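Local coordinates for GTPase-activating protein BEM3 (Saccharomyces cerevisiae S288C, PDB 6FSF) that stimulates GTP hydrolysis by CDC42 and, less efficiently, by RHO1, and binds phosphatidylinositol 3-phosphate, seen here as its tandem PX and PH domains, at residues A[18-23]-A[40-45]; A[91-96]-A[226-231]; A[145-150]-A[160-165]; A[205-210]-A[235-240]. One frame throughout, in Å; residues are numbered along the deposited sequence.

In the fold
Contact 1 lies in the PX domain, contacts 3 and 4 lie in the PH domain, and contact 2 joins the two. Contact 1 pairs strands 19-29 and 35-43, the first hairpin of the PX sheet, and closes before the others open; its centre is about 21 Å from that of contact 2 and about 29 Å from those of contacts 3 and 4. The hairpin of contact 3 is nested within the chain loop that contact 2 closes, and the segments of contacts 2 and 4 alternate along the sequence, both using helix 230-240. Contacts 2, 3 and 4 touch one another, with centres about 12 to 14 Å apart, so the domain interface runs into the PH core.

Contact 1 of 4, residues A[18-23]-A[40-45]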
loop_
_atom_site.group_PDB
_atom_site.type_symbol
_atom_site.label_atom_id
_atom_site.label_comp_id
_atom_site.label_asym_id
_atom_site.label_seq_id
_atom_site.Cartn_x
_atom_site.Cartn_y
_atom_site.Cartn_z
ATOM N N THR A 18 -12.728 -14.682 -12.049
ATOM C CA THR A 18 -13.001 -13.585 -12.969
ATOM C C THR A 18 -12.490 -12.240 -12.466
ATOM O O THR A 18 -12.804 -11.210 -13.072
ATOM C CB THR A 18 -14.503 -13.482 -13.241
ATOM O OG1 THR A 18 -15.164 -12.939 -12.089
ATOM C CG2 THR A 18 -15.084 -14.852 -13.552
ATOM N N ILE A 19 -11.721 -12.217 -11.380
ATOM C CA ILE A 19 -11.248 -10.963 -10.810
ATOM C C ILE A 19 -9.728 -10.979 -10.724
ATOM O O ILE A 19 -9.100 -12.034 -10.574
ATOM C CB ILE A 19 -11.856 -10.681 -9.415
ATOM C CG1 ILE A 19 -11.438 -11.759 -8.405
ATOM C CG2 ILE A 19 -13.371 -10.570 -9.497
ATOM C CD1 ILE A 19 -11.771 -11.408 -6.964
ATOM N N GLN A 20 -9.140 -9.791 -10.838
ATOM C CA GLN A 20 -7.741 -9.567 -10.513
ATOM C C GLN A 20 -7.662 -8.702 -9.265
ATOM O O GLN A 20 -8.563 -7.907 -8.987
ATOM C CB GLN A 20 -6.997 -8.887 -11.665
ATOM C CG GLN A 20 -7.209 -9.520 -13.024
ATOM C CD GLN A 20 -6.651 -8.663 -14.143
ATOM O OE1 GLN A 20 -7.362 -8.310 -15.083
ATOM N NE2 GLN A 20 -5.372 -8.320 -14.045
ATOM N N ILE A 21 -6.578 -8.863 -8.511
ATOM C CA ILE A 21 -6.341 -8.061 -7.318
ATOM C C ILE A 21 -5.095 -7.217 -7.533
ATOM O O ILE A 21 -4.204 -7.577 -8.307
ATOM C CB ILE A 21 -6.208 -8.934 -6.045
ATOM C CG1 ILE A 21 -4.884 -9.714 -6.037
ATOM C CG2 ILE A 21 -7.389 -9.884 -5.926
ATOM C CD1 ILE A 21 -3.784 -9.071 -5.200
ATOM N N GLU A 22 -5.044 -6.081 -6.843
ATOM C CA GLU A 22 -3.857 -5.232 -6.842
ATOM C C GLU A 22 -3.759 -4.567 -5.479
ATOM O O GLU A 22 -4.607 -3.744 -5.128
ATOM C CB GLU A 22 -3.907 -4.190 -7.956
ATOM C CG GLU A 22 -2.631 -3.365 -8.065
ATOM C CD GLU A 22 -2.704 -2.301 -9.142
ATOM O OE1 GLU A 22 -3.753 -2.206 -9.818
ATOM O OE2 GLU A 22 -1.713 -1.558 -9.314
ATOM N N VAL A 23 -2.737 -4.939 -4.714
ATOM C CA VAL A 23 -2.448 -4.271 -3.451
ATOM C C VAL A 23 -1.889 -2.891 -3.784
ATOM O O VAL A 23 -0.798 -2.776 -4.349
ATOM C CB VAL A 23 -1.469 -5.082 -2.594
ATOM C CG1 VAL A 23 -1.239 -4.404 -1.255
ATOM C CG2 VAL A 23 -1.991 -6.497 -2.395
ATOM N N ALA A 40 -7.340 -3.397 -4.201
ATOM C CA ALA A 40 -8.290 -3.131 -5.270
ATOM C C ALA A 40 -8.721 -4.437 -5.923
ATOM O O ALA A 40 -7.894 -5.314 -6.187
ATOM C CB ALA A 40 -7.685 -2.195 -6.316
ATOM N N ILE A 41 -10.021 -4.557 -6.178
ATOM C CA ILE A 41 -10.599 -5.705 -6.866
ATOM C C ILE A 41 -11.021 -5.252 -8.256
ATOM O O ILE A 41 -11.736 -4.252 -8.399
ATOM C CB ILE A 41 -11.787 -6.293 -6.084
ATOM C CG1 ILE A 41 -11.309 -6.888 -4.761
ATOM C CG2 ILE A 41 -12.496 -7.353 -6.908
ATOM C CD1 ILE A 41 -10.384 -8.073 -4.927
ATOM N N ILE A 42 -10.576 -5.983 -9.276
ATOM C CA ILE A 42 -10.693 -5.558 -10.665
ATOM C C ILE A 42 -11.358 -6.666 -11.471
ATOM O O ILE A 42 -10.982 -7.838 -11.353
ATOM C CB ILE A 42 -9.313 -5.203 -11.257
ATOM C CG1 ILE A 42 -8.775 -3.928 -10.604
ATOM C CG2 ILE A 42 -9.395 -5.054 -12.769
ATOM C CD1 ILE A 42 -7.281 -3.950 -10.351
ATOM N N ASP A 43 -12.346 -6.295 -12.284
ATOM C CA ASP A 43 -12.970 -7.247 -13.193
ATOM C C ASP A 43 -12.006 -7.587 -14.322
ATOM O O ASP A 43 -11.483 -6.696 -14.994
ATOM C CB ASP A 43 -14.275 -6.677 -13.756
ATOM C CG ASP A 43 -14.922 -7.598 -14.776
ATOM O OD1 ASP A 43 -14.946 -7.245 -15.976
ATOM O OD2 ASP A 43 -15.403 -8.679 -14.379
ATOM N N ARG A 44 -11.777 -8.886 -14.527
ATOM C CA ARG A 44 -10.748 -9.334 -15.465
ATOM C C ARG A 44 -11.043 -8.879 -16.890
ATOM O O ARG A 44 -10.180 -8.301 -17.560
ATOM C CB ARG A 44 -10.628 -10.856 -15.409
ATOM C CG ARG A 44 -9.623 -11.446 -16.385
ATOM C CD ARG A 44 -8.310 -11.768 -15.694
ATOM N NE ARG A 44 -8.499 -12.740 -14.621
ATOM C CZ ARG A 44 -7.529 -13.184 -13.828
ATOM N NH1 ARG A 44 -6.287 -12.745 -13.979
ATOM N NH2 ARG A 44 -7.804 -14.069 -12.879
ATOM N N LYS A 45 -12.264 -9.134 -17.371
ATOM C CA LYS A 45 -12.573 -8.897 -18.780
ATOM C C LYS A 45 -12.666 -7.408 -19.098
ATOM O O LYS A 45 -12.140 -6.955 -20.121
ATOM C CB LYS A 45 -13.871 -9.612 -19.150
ATOM C CG LYS A 45 -13.806 -11.130 -18.998
ATOM C CD LYS A 45 -13.822 -11.819 -20.354
ATOM C CE LYS A 45 -13.327 -13.255 -20.260
ATOM N NZ LYS A 45 -13.397 -13.947 -21.579
#
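Strands 19-29 and 35-43 form the first beta hairpin of the PX domain, where I19 to E22 run antiparallel to D43 to A40. Q20 and I42 are a hydrogen-bonded pair, with Q20 N 2.7 Å from I42 O and I42 N 2.8 Å from Q20 O; E22 and A40 bond likewise. Beyond the strand, R44 N reaches T18 O at 2.9 Å. On the face carrying I19, I21 and I41, the CD1 methyl of I41 meets both isoleucines across from it, 3.6 Å from I21 CG2 and 4.1 Å from I19 CD1. This face packs toward Y104 of helix 90-107 and F108. On the other face the Q20 and R44 side chains cross at about a right angle, their amide and guanidinium planes 10° apart, with Q20 CG 3.5 Å from R44 NH1. R44 NH2 bonds to G17 O. An alanine in place of Q20, stripping CG and amide from beside R44 CD and NH1, would probably leave the arginine held mainly by its bond to G17 O. Backbone bonds thus fix the register, while on the Q20 face I42 CD1 packs on E22 and an aliphatic glutamine carbon meets the guanidinium by dispersion and shape, without a side-chain hydrogen bond.

Contact 2 of 4, residues A[91-96]-A[226-231]; sequences TKVDTR and CTETSK
V93 and D94 of helix 90-107 meet E228 in the turn that leads into helix 230-240. The apolar part is small. V93 CG1 lies 3.9 Å from E228 CG, touching the aliphatic stem of the glutamate, and E228 OE2 is the same 3.9 Å from that methyl. The other methyl, V93 CG2, sits 4.1 Å above the centre of the R96 guanidinium, within its own helix.

The polar part works through third parties. D94 CG is anti to the backbone N (chi1 -177°), and the carboxylate beyond it brings OD1 to 3.3 Å from E228 O. Both are acceptors, so the two do not bond; D94 OD1 takes its hydrogen from N205 ND2. The E228 carboxylate is held from the PX side, by S25 OG on OE1 and by T26 N on OE2. R96 NE bonds to T26 OG1, and R96 NH2 stays 6.3 Å from E228 OE2, an opposite charge that may help to steady the buried acid.

Bonds within each segment shape its backbone. T95 OG1 bonds to T91 O at 2.8 Å, an acceptor it shares with T95 N. T227 OG1 donates to T229 O, also at 2.8 Å, folding the turn just ahead of the helix.

T229 is the N-cap of helix 230-240, its OG1 accepting from E232 N. The arrangement is an interdomain junction, in which a PX helix packs on the turn that leads into the capped C-terminal helix characteristic of PH domains.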
loop_
_atom_site.group_PDB
_atom_site.type_symbol
_atom_site.label_atom_id
_atom_site.label_comp_id
_atom_site.label_asym_id
_atom_site.label_seq_id
_atom_site.Cartn_x
_atom_site.Cartn_y
_atom_site.Cartn_z
ATOM N N THR A 91 12.498 0.352 2.338
ATOM C CA THR A 91 12.768 -0.908 1.651
ATOM C C THR A 91 11.855 -2.027 2.141
ATOM O O THR A 91 11.515 -2.931 1.366
ATOM C CB THR A 91 14.239 -1.298 1.816
ATOM O OG1 THR A 91 14.487 -2.536 1.138
ATOM C CG2 THR A 91 14.600 -1.445 3.287
ATOM N N LYS A 92 11.446 -1.985 3.414
ATOM C CA LYS A 92 10.489 -2.970 3.910
ATOM C C LYS A 92 9.089 -2.701 3.370
ATOM O O LYS A 92 8.362 -3.638 3.014
ATOM C CB LYS A 92 10.467 -2.970 5.438
ATOM C CG LYS A 92 11.776 -3.352 6.107
ATOM C CD LYS A 92 11.559 -3.477 7.603
ATOM C CE LYS A 92 12.825 -3.207 8.388
ATOM N NZ LYS A 92 12.529 -3.127 9.845
ATOM N N VAL A 93 8.695 -1.428 3.314
ATOM C CA VAL A 93 7.383 -1.061 2.786
ATOM C C VAL A 93 7.246 -1.521 1.341
ATOM O O VAL A 93 6.208 -2.058 0.934
ATOM C CB VAL A 93 7.166 0.457 2.918
ATOM C CG1 VAL A 93 5.930 0.896 2.151
ATOM C CG2 VAL A 93 7.061 0.846 4.381
ATOM N N ASP A 94 8.299 -1.317 0.546
ATOM C CA ASP A 94 8.294 -1.763 -0.843
ATOM C C ASP A 94 8.171 -3.278 -0.935
ATOM O O ASP A 94 7.431 -3.804 -1.774
ATOM C CB ASP A 94 9.570 -1.292 -1.544
ATOM C CG ASP A 94 9.594 -1.655 -3.016
ATOM O OD1 ASP A 94 9.521 -0.735 -3.856
ATOM O OD2 ASP A 94 9.680 -2.859 -3.334
ATOM N N THR A 95 8.890 -3.998 -0.074
ATOM C CA THR A 95 8.946 -5.452 -0.189
ATOM C C THR A 95 7.625 -6.094 0.217
ATOM O O THR A 95 7.085 -6.937 -0.510
ATOM C CB THR A 95 10.098 -6.001 0.654
ATOM O OG1 THR A 95 11.336 -5.440 0.198
ATOM C CG2 THR A 95 10.169 -7.510 0.533
ATOM N N ARG A 96 7.080 -5.698 1.374
ATOM C CA ARG A 96 5.883 -6.353 1.895
ATOM C C ARG A 96 4.679 -6.144 0.985
ATOM O O ARG A 96 3.754 -6.965 0.983
ATOM C CB ARG A 96 5.584 -5.850 3.308
ATOM C CG ARG A 96 5.084 -4.410 3.386
ATOM C CD ARG A 96 5.191 -3.874 4.808
ATOM N NE ARG A 96 4.427 -2.647 5.008
ATOM C CZ ARG A 96 4.465 -1.917 6.119
ATOM N NH1 ARG A 96 5.239 -2.286 7.130
ATOM N NH2 ARG A 96 3.733 -0.814 6.216
ATOM N N CYS A 226 10.305 9.146 0.158
ATOM C CA CYS A 226 10.256 7.890 -0.571
ATOM C C CYS A 226 8.809 7.529 -0.878
ATOM O O CYS A 226 7.898 7.838 -0.106
ATOM C CB CYS A 226 10.913 6.756 0.226
ATOM S SG CYS A 226 12.665 6.999 0.583
ATOM N N THR A 227 8.607 6.880 -2.020
ATOM C CA THR A 227 7.307 6.347 -2.396
ATOM C C THR A 227 7.261 4.849 -2.120
ATOM O O THR A 227 8.276 4.206 -1.851
ATOM C CB THR A 227 7.006 6.629 -3.871
ATOM O OG1 THR A 227 8.133 6.262 -4.677
ATOM C CG2 THR A 227 6.687 8.102 -4.085
ATOM N N GLU A 228 6.052 4.290 -2.191
ATOM C CA GLU A 228 5.886 2.867 -1.922
ATOM C C GLU A 228 6.366 2.000 -3.078
ATOM O O GLU A 228 6.766 0.851 -2.859
ATOM C CB GLU A 228 4.422 2.561 -1.602
ATOM C CG GLU A 228 3.939 3.192 -0.309
ATOM C CD GLU A 228 2.543 2.744 0.065
ATOM O OE1 GLU A 228 1.587 3.513 -0.164
ATOM O OE2 GLU A 228 2.405 1.615 0.580
ATOM N N THR A 229 6.338 2.523 -4.301
ATOM C CA THR A 229 6.795 1.796 -5.474
ATOM C C THR A 229 7.742 2.674 -6.280
ATOM O O THR A 229 7.774 3.898 -6.124
ATOM C CB THR A 229 5.625 1.350 -6.366
ATOM O OG1 THR A 229 4.965 2.505 -6.902
ATOM C CG2 THR A 229 4.625 0.523 -5.571
ATOM N N SER A 230 8.524 2.028 -7.147
ATOM C CA SER A 230 9.404 2.777 -8.036
ATOM C C SER A 230 8.613 3.514 -9.108
ATOM O O SER A 230 9.047 4.571 -9.582
ATOM C CB SER A 230 10.433 1.843 -8.672
ATOM O OG SER A 230 9.807 0.889 -9.509
ATOM N N LYS A 231 7.454 2.977 -9.502
ATOM C CA LYS A 231 6.602 3.686 -10.449
ATOM C C LYS A 231 6.074 4.978 -9.843
ATOM O O LYS A 231 5.996 6.007 -10.523
ATOM C CB LYS A 231 5.440 2.797 -10.894
ATOM C CG LYS A 231 4.474 3.496 -11.842
ATOM C CD LYS A 231 3.223 2.675 -12.099
ATOM C CE LYS A 231 2.309 3.387 -13.084
ATOM N NZ LYS A 231 1.094 2.590 -13.405
#

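Contact 3 of 4, residues A[145-150]-A[160-165]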
loop_
_atom_site.group_PDB
_atom_site.type_symbol
_atom_site.label_atom_id
_atom_site.label_comp_id
_atom_site.label_asym_id
_atom_site.label_seq_id
_atom_site.Cartn_x
_atom_site.Cartn_y
_atom_site.Cartn_z
ATOM N N LEU A 145 3.409 9.064 1.396
ATOM C CA LEU A 145 4.851 9.222 1.288
ATOM C C LEU A 145 5.506 8.884 2.619
ATOM O O LEU A 145 4.858 8.871 3.668
ATOM C CB LEU A 145 5.231 10.647 0.861
ATOM C CG LEU A 145 4.672 11.160 -0.466
ATOM C CD1 LEU A 145 5.008 12.633 -0.653
ATOM C CD2 LEU A 145 5.200 10.337 -1.627
ATOM N N LEU A 146 6.807 8.614 2.562
ATOM C CA LEU A 146 7.629 8.380 3.743
ATOM C C LEU A 146 8.669 9.488 3.837
ATOM O O LEU A 146 9.374 9.764 2.863
ATOM C CB LEU A 146 8.305 7.008 3.691
ATOM C CG LEU A 146 7.366 5.801 3.795
ATOM C CD1 LEU A 146 8.135 4.495 3.683
ATOM C CD2 LEU A 146 6.580 5.849 5.096
ATOM N N LEU A 147 8.761 10.120 5.006
ATOM C CA LEU A 147 9.557 11.326 5.193
ATOM C C LEU A 147 10.622 11.116 6.260
ATOM O O LEU A 147 10.347 10.551 7.324
ATOM C CB LEU A 147 8.664 12.510 5.580
ATOM C CG LEU A 147 9.361 13.839 5.875
ATOM C CD1 LEU A 147 10.102 14.344 4.648
ATOM C CD2 LEU A 147 8.350 14.866 6.356
ATOM N N ARG A 148 11.835 11.586 5.971
ATOM C CA ARG A 148 12.945 11.565 6.912
ATOM C C ARG A 148 13.624 12.927 6.920
ATOM O O ARG A 148 13.651 13.631 5.907
ATOM C CB ARG A 148 13.975 10.474 6.558
ATOM C CG ARG A 148 15.150 10.367 7.527
ATOM C CD ARG A 148 16.183 9.352 7.055
ATOM N NE ARG A 148 16.845 9.752 5.814
ATOM C CZ ARG A 148 18.014 10.386 5.757
ATOM N NH1 ARG A 148 18.659 10.701 6.873
ATOM N NH2 ARG A 148 18.539 10.704 4.581
ATOM N N ARG A 149 14.167 13.296 8.079
ATOM C CA ARG A 149 14.928 14.520 8.255
ATOM C C ARG A 149 16.334 14.197 8.746
ATOM O O ARG A 149 16.529 13.208 9.459
ATOM C CB ARG A 149 14.241 15.456 9.254
ATOM C CG ARG A 149 12.824 15.819 8.865
ATOM C CD ARG A 149 12.802 16.583 7.553
ATOM N NE ARG A 149 13.679 17.747 7.608
ATOM C CZ ARG A 149 13.344 18.905 8.166
ATOM N NH1 ARG A 149 14.204 19.914 8.175
ATOM N NH2 ARG A 149 12.144 19.057 8.713
ATOM N N PRO A 150 17.336 15.012 8.381
ATOM C CA PRO A 150 18.728 14.806 8.800
ATOM C C PRO A 150 18.899 14.705 10.315
ATOM O O PRO A 150 18.435 15.586 11.038
ATOM C CB PRO A 150 19.440 16.050 8.259
ATOM C CG PRO A 150 18.620 16.461 7.085
ATOM C CD PRO A 150 17.201 16.173 7.484
ATOM N N ARG A 160 8.636 8.638 8.803
ATOM C CA ARG A 160 7.277 8.906 9.253
ATOM C C ARG A 160 6.356 8.988 8.043
ATOM O O ARG A 160 6.744 9.501 6.990
ATOM C CB ARG A 160 7.202 10.203 10.069
ATOM C CG ARG A 160 7.866 11.396 9.387
ATOM C CD ARG A 160 7.748 12.667 10.217
ATOM N NE ARG A 160 8.430 12.565 11.502
ATOM C CZ ARG A 160 8.356 13.488 12.456
ATOM N NH1 ARG A 160 9.007 13.322 13.600
ATOM N NH2 ARG A 160 7.625 14.578 12.266
ATOM N N VAL A 161 5.136 8.483 8.202
ATOM C CA VAL A 161 4.153 8.472 7.122
ATOM C C VAL A 161 3.590 9.874 6.940
ATOM O O VAL A 161 3.164 10.517 7.906
ATOM C CB VAL A 161 3.035 7.458 7.416
ATOM C CG1 VAL A 161 2.014 7.449 6.290
ATOM C CG2 VAL A 161 3.622 6.071 7.634
ATOM N N ARG A 162 3.584 10.350 5.697
ATOM C CA ARG A 162 3.006 11.637 5.348
ATOM C C ARG A 162 2.104 11.470 4.137
ATOM O O ARG A 162 2.305 10.575 3.313
ATOM C CB ARG A 162 4.088 12.683 5.041
ATOM C CG ARG A 162 4.840 13.181 6.259
ATOM C CD ARG A 162 3.934 14.013 7.148
ATOM N NE ARG A 162 3.849 13.470 8.499
ATOM C CZ ARG A 162 4.632 13.846 9.503
ATOM N NH1 ARG A 162 5.563 14.769 9.309
ATOM N NH2 ARG A 162 4.485 13.297 10.702
ATOM N N TYR A 163 1.104 12.336 4.035
ATOM C CA TYR A 163 0.254 12.411 2.855
ATOM C C TYR A 163 0.577 13.705 2.121
ATOM O O TYR A 163 0.422 14.794 2.682
ATOM C CB TYR A 163 -1.227 12.347 3.226
ATOM C CG TYR A 163 -2.140 12.479 2.033
ATOM C CD1 TYR A 163 -3.106 13.472 1.983
ATOM C CD2 TYR A 163 -2.021 11.621 0.947
ATOM C CE1 TYR A 163 -3.941 13.599 0.892
ATOM C CE2 TYR A 163 -2.851 11.742 -0.152
ATOM C CZ TYR A 163 -3.809 12.733 -0.175
ATOM O OH TYR A 163 -4.641 12.864 -1.264
ATOM N N GLY A 164 1.036 13.582 0.881
ATOM C CA GLY A 164 1.488 14.724 0.102
ATOM C C GLY A 164 0.432 15.196 -0.879
ATOM O O GLY A 164 -0.223 14.392 -1.543
ATOM N N ILE A 165 0.272 16.516 -0.961
ATOM C CA ILE A 165 -0.608 17.159 -1.931
ATOM C C ILE A 165 0.205 18.209 -2.675
ATOM O O ILE A 165 0.766 19.118 -2.052
ATOM C CB ILE A 165 -1.837 17.807 -1.271
ATOM C CG1 ILE A 165 -2.734 16.745 -0.643
ATOM C CG2 ILE A 165 -2.628 18.610 -2.296
ATOM C CD1 ILE A 165 -3.580 15.981 -1.648
#
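L145, L146 and L147 pair antiparallel with R162, V161 and R160 in the first beta hairpin of the PH domain, made by strands 142-148 and 160-167. The backbone is closely joined: L145 N donates to R162 O at 2.7 Å, R162 N returns to L145 O at 2.8 Å with an N-H...O angle of 176°, and L147 and R160 make the next hydrogen-bonded pair. The buried end lies around L145, whose CD1 comes to 4.2 Å from G164 CA, where no side chain intervenes; I225 and T227 also pack on this leucine. L147 CD2 touches R162 CG at 3.9 Å, and R162, a buried residue bent at chi2 and chi3, makes a salt bridge from NH1 to E181 OE2. On the other face L146 CD2 meets V161 CG2 at 3.9 Å, and both residues reach L27 of the PX domain.

The looser side is at R160, an exposed residue whose chain bends at chi3. It touches the partner strand through its aliphatic root, while R162 NH1 lies at the edge of the R160 guanidinium, in its plane. That root is placed by a first torsion of 50°, which sets CG between the backbone N and the carbonyl carbon, and R160 CG sits 3.3 Å from L147 O.

Contact 4 of 4, residues A[205-210]-A[235-240]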
loop_
_atom_site.group_PDB
_atom_site.type_symbol
_atom_site.label_atom_id
_atom_site.label_comp_id
_atom_site.label_asym_id
_atom_site.label_seq_id
_atom_site.Cartn_x
_atom_site.Cartn_y
_atom_site.Cartn_z
ATOM N N ASN A 205 13.246 3.994 -3.531
ATOM C CA ASN A 205 12.322 4.814 -4.315
ATOM C C ASN A 205 12.328 6.254 -3.814
ATOM O O ASN A 205 11.293 6.919 -3.756
ATOM C CB ASN A 205 10.904 4.237 -4.278
ATOM C CG ASN A 205 10.858 2.775 -4.664
ATOM O OD1 ASN A 205 11.584 2.329 -5.555
ATOM N ND2 ASN A 205 10.003 2.016 -3.993
ATOM N N GLY A 206 13.509 6.738 -3.440
ATOM C CA GLY A 206 13.602 8.005 -2.745
ATOM C C GLY A 206 14.219 9.140 -3.534
ATOM O O GLY A 206 14.907 8.924 -4.536
ATOM N N PHE A 207 13.968 10.364 -3.075
ATOM C CA PHE A 207 14.542 11.561 -3.667
ATOM C C PHE A 207 14.682 12.618 -2.582
ATOM O O PHE A 207 14.061 12.532 -1.519
ATOM C CB PHE A 207 13.694 12.079 -4.836
ATOM C CG PHE A 207 12.220 12.113 -4.549
ATOM C CD1 PHE A 207 11.398 11.073 -4.955
ATOM C CD2 PHE A 207 11.654 13.185 -3.880
ATOM C CE1 PHE A 207 10.041 11.102 -4.694
ATOM C CE2 PHE A 207 10.298 13.221 -3.617
ATOM C CZ PHE A 207 9.491 12.177 -4.025
ATOM N N LEU A 208 15.509 13.622 -2.862
ATOM C CA LEU A 208 15.820 14.679 -1.908
ATOM C C LEU A 208 15.328 16.016 -2.440
ATOM O O LEU A 208 15.604 16.373 -3.590
ATOM C CB LEU A 208 17.326 14.747 -1.636
ATOM C CG LEU A 208 17.821 15.976 -0.869
ATOM C CD1 LEU A 208 17.146 16.059 0.492
ATOM C CD2 LEU A 208 19.335 15.955 -0.723
ATOM N N ILE A 209 14.609 16.755 -1.599
ATOM C CA ILE A 209 14.158 18.107 -1.907
ATOM C C ILE A 209 14.905 19.068 -0.991
ATOM O O ILE A 209 14.765 19.002 0.236
ATOM C CB ILE A 209 12.638 18.253 -1.743
ATOM C CG1 ILE A 209 11.907 17.251 -2.639
ATOM C CG2 ILE A 209 12.201 19.669 -2.069
ATOM C CD1 ILE A 209 10.401 17.404 -2.627
ATOM N N THR A 210 15.701 19.955 -1.586
ATOM C CA THR A 210 16.530 20.908 -0.847
ATOM C C THR A 210 15.978 22.311 -1.083
ATOM O O THR A 210 16.260 22.932 -2.112
ATOM C CB THR A 210 17.992 20.810 -1.276
ATOM O OG1 THR A 210 18.445 19.457 -1.138
ATOM C CG2 THR A 210 18.856 21.710 -0.408
ATOM N N LEU A 235 6.130 8.819 -11.240
ATOM C CA LEU A 235 4.969 9.694 -11.373
ATOM C C LEU A 235 5.156 10.986 -10.589
ATOM O O LEU A 235 4.757 12.063 -11.051
ATOM C CB LEU A 235 3.704 8.966 -10.913
ATOM C CG LEU A 235 3.297 7.701 -11.674
ATOM C CD1 LEU A 235 1.899 7.256 -11.265
ATOM C CD2 LEU A 235 3.378 7.924 -13.178
ATOM N N TRP A 236 5.764 10.903 -9.404
ATOM C CA TRP A 236 5.931 12.095 -8.578
ATOM C C TRP A 236 6.941 13.059 -9.187
ATOM O O TRP A 236 6.740 14.279 -9.149
ATOM C CB TRP A 236 6.349 11.701 -7.162
ATOM C CG TRP A 236 5.196 11.584 -6.215
ATOM C CD1 TRP A 236 4.576 10.437 -5.809
ATOM C CD2 TRP A 236 4.516 12.660 -5.558
ATOM N NE1 TRP A 236 3.556 10.733 -4.938
ATOM C CE2 TRP A 236 3.498 12.092 -4.767
ATOM C CE3 TRP A 236 4.672 14.050 -5.562
ATOM C CZ2 TRP A 236 2.641 12.864 -3.987
ATOM C CZ3 TRP A 236 3.821 14.814 -4.787
ATOM C CH2 TRP A 236 2.818 14.220 -4.011
ATOM N N LEU A 237 8.031 12.534 -9.751
ATOM C CA LEU A 237 9.034 13.402 -10.359
ATOM C C LEU A 237 8.463 14.152 -11.555
ATOM O O LEU A 237 8.797 15.322 -11.780
ATOM C CB LEU A 237 10.262 12.588 -10.772
ATOM C CG LEU A 237 11.047 11.902 -9.650
ATOM C CD1 LEU A 237 12.335 11.295 -10.178
ATOM C CD2 LEU A 237 11.328 12.867 -8.506
ATOM N N SER A 238 7.601 13.497 -12.337
ATOM C CA SER A 238 6.982 14.174 -13.473
ATOM C C SER A 238 6.043 15.279 -13.009
ATOM O O SER A 238 5.932 16.323 -13.663
ATOM C CB SER A 238 6.243 13.164 -14.347
ATOM O OG SER A 238 7.131 12.198 -14.876
ATOM N N ALA A 239 5.356 15.065 -11.884
ATOM C CA ALA A 239 4.548 16.130 -11.301
ATOM C C ALA A 239 5.420 17.305 -10.883
ATOM O O ALA A 239 5.053 18.467 -11.093
ATOM C CB ALA A 239 3.752 15.593 -10.113
ATOM N N PHE A 240 6.580 17.018 -10.284
ATOM C CA PHE A 240 7.582 18.057 -10.071
ATOM C C PHE A 240 8.096 18.612 -11.393
ATOM O O PHE A 240 8.432 19.802 -11.482
ATOM C CB PHE A 240 8.758 17.506 -9.258
ATOM C CG PHE A 240 8.393 17.025 -7.886
ATOM C CD1 PHE A 240 7.276 17.515 -7.233
ATOM C CD2 PHE A 240 9.177 16.078 -7.246
ATOM C CE1 PHE A 240 6.947 17.072 -5.966
ATOM C CE2 PHE A 240 8.851 15.631 -5.978
ATOM C CZ PHE A 240 7.737 16.127 -5.339
#
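F207 of strand 206-211 pushes its ring against L237, W236 and F240 of helix 230-240, the C-terminal helix of the PH domain. From CB, which points toward the helix, the first torsion (chi1 45°) places CG between the backbone N and the carbonyl carbon. F207 CG is 4.1 Å from L237 CD2, and F207 CD1 is 4.0 Å from the same methyl, which lies over one face of the ring, offset toward the rim; the F207 and L237 side chains run past one another in opposing senses. Across the ring, F207 CE2 meets F240 CE2 at 3.7 Å. At the tip, F207 CZ has F240 CE2 at 4.0 Å and, more loosely, W236 CB at 4.5 Å.

The two phenylalanines form an offset edge-to-face pair, the edge of F240 turned toward the face of F207, with centroids 5.7 Å apart and planes at 84°. I209, two residues along the strand, comes to F240 tip to tip, its CD1 4.0 Å from F240 CZ. L185 packs on F240, and I225 of the neighbouring strand lies against F207 and I209.

An alanine in place of F207 would probably open a gap between sheet and helix, taking from L237 CD2 the ring it rests on and leaving the edge of F240 without its aromatic mate.

The C-terminal helix caps one end of the PH barrel, as in this fold generally, pinned one turn earlier where R233 NH1 bonds to G206 O; nothing polar joins 205-210 to 235-240, so this contact rests on shape and weak ring-edge electrostatics.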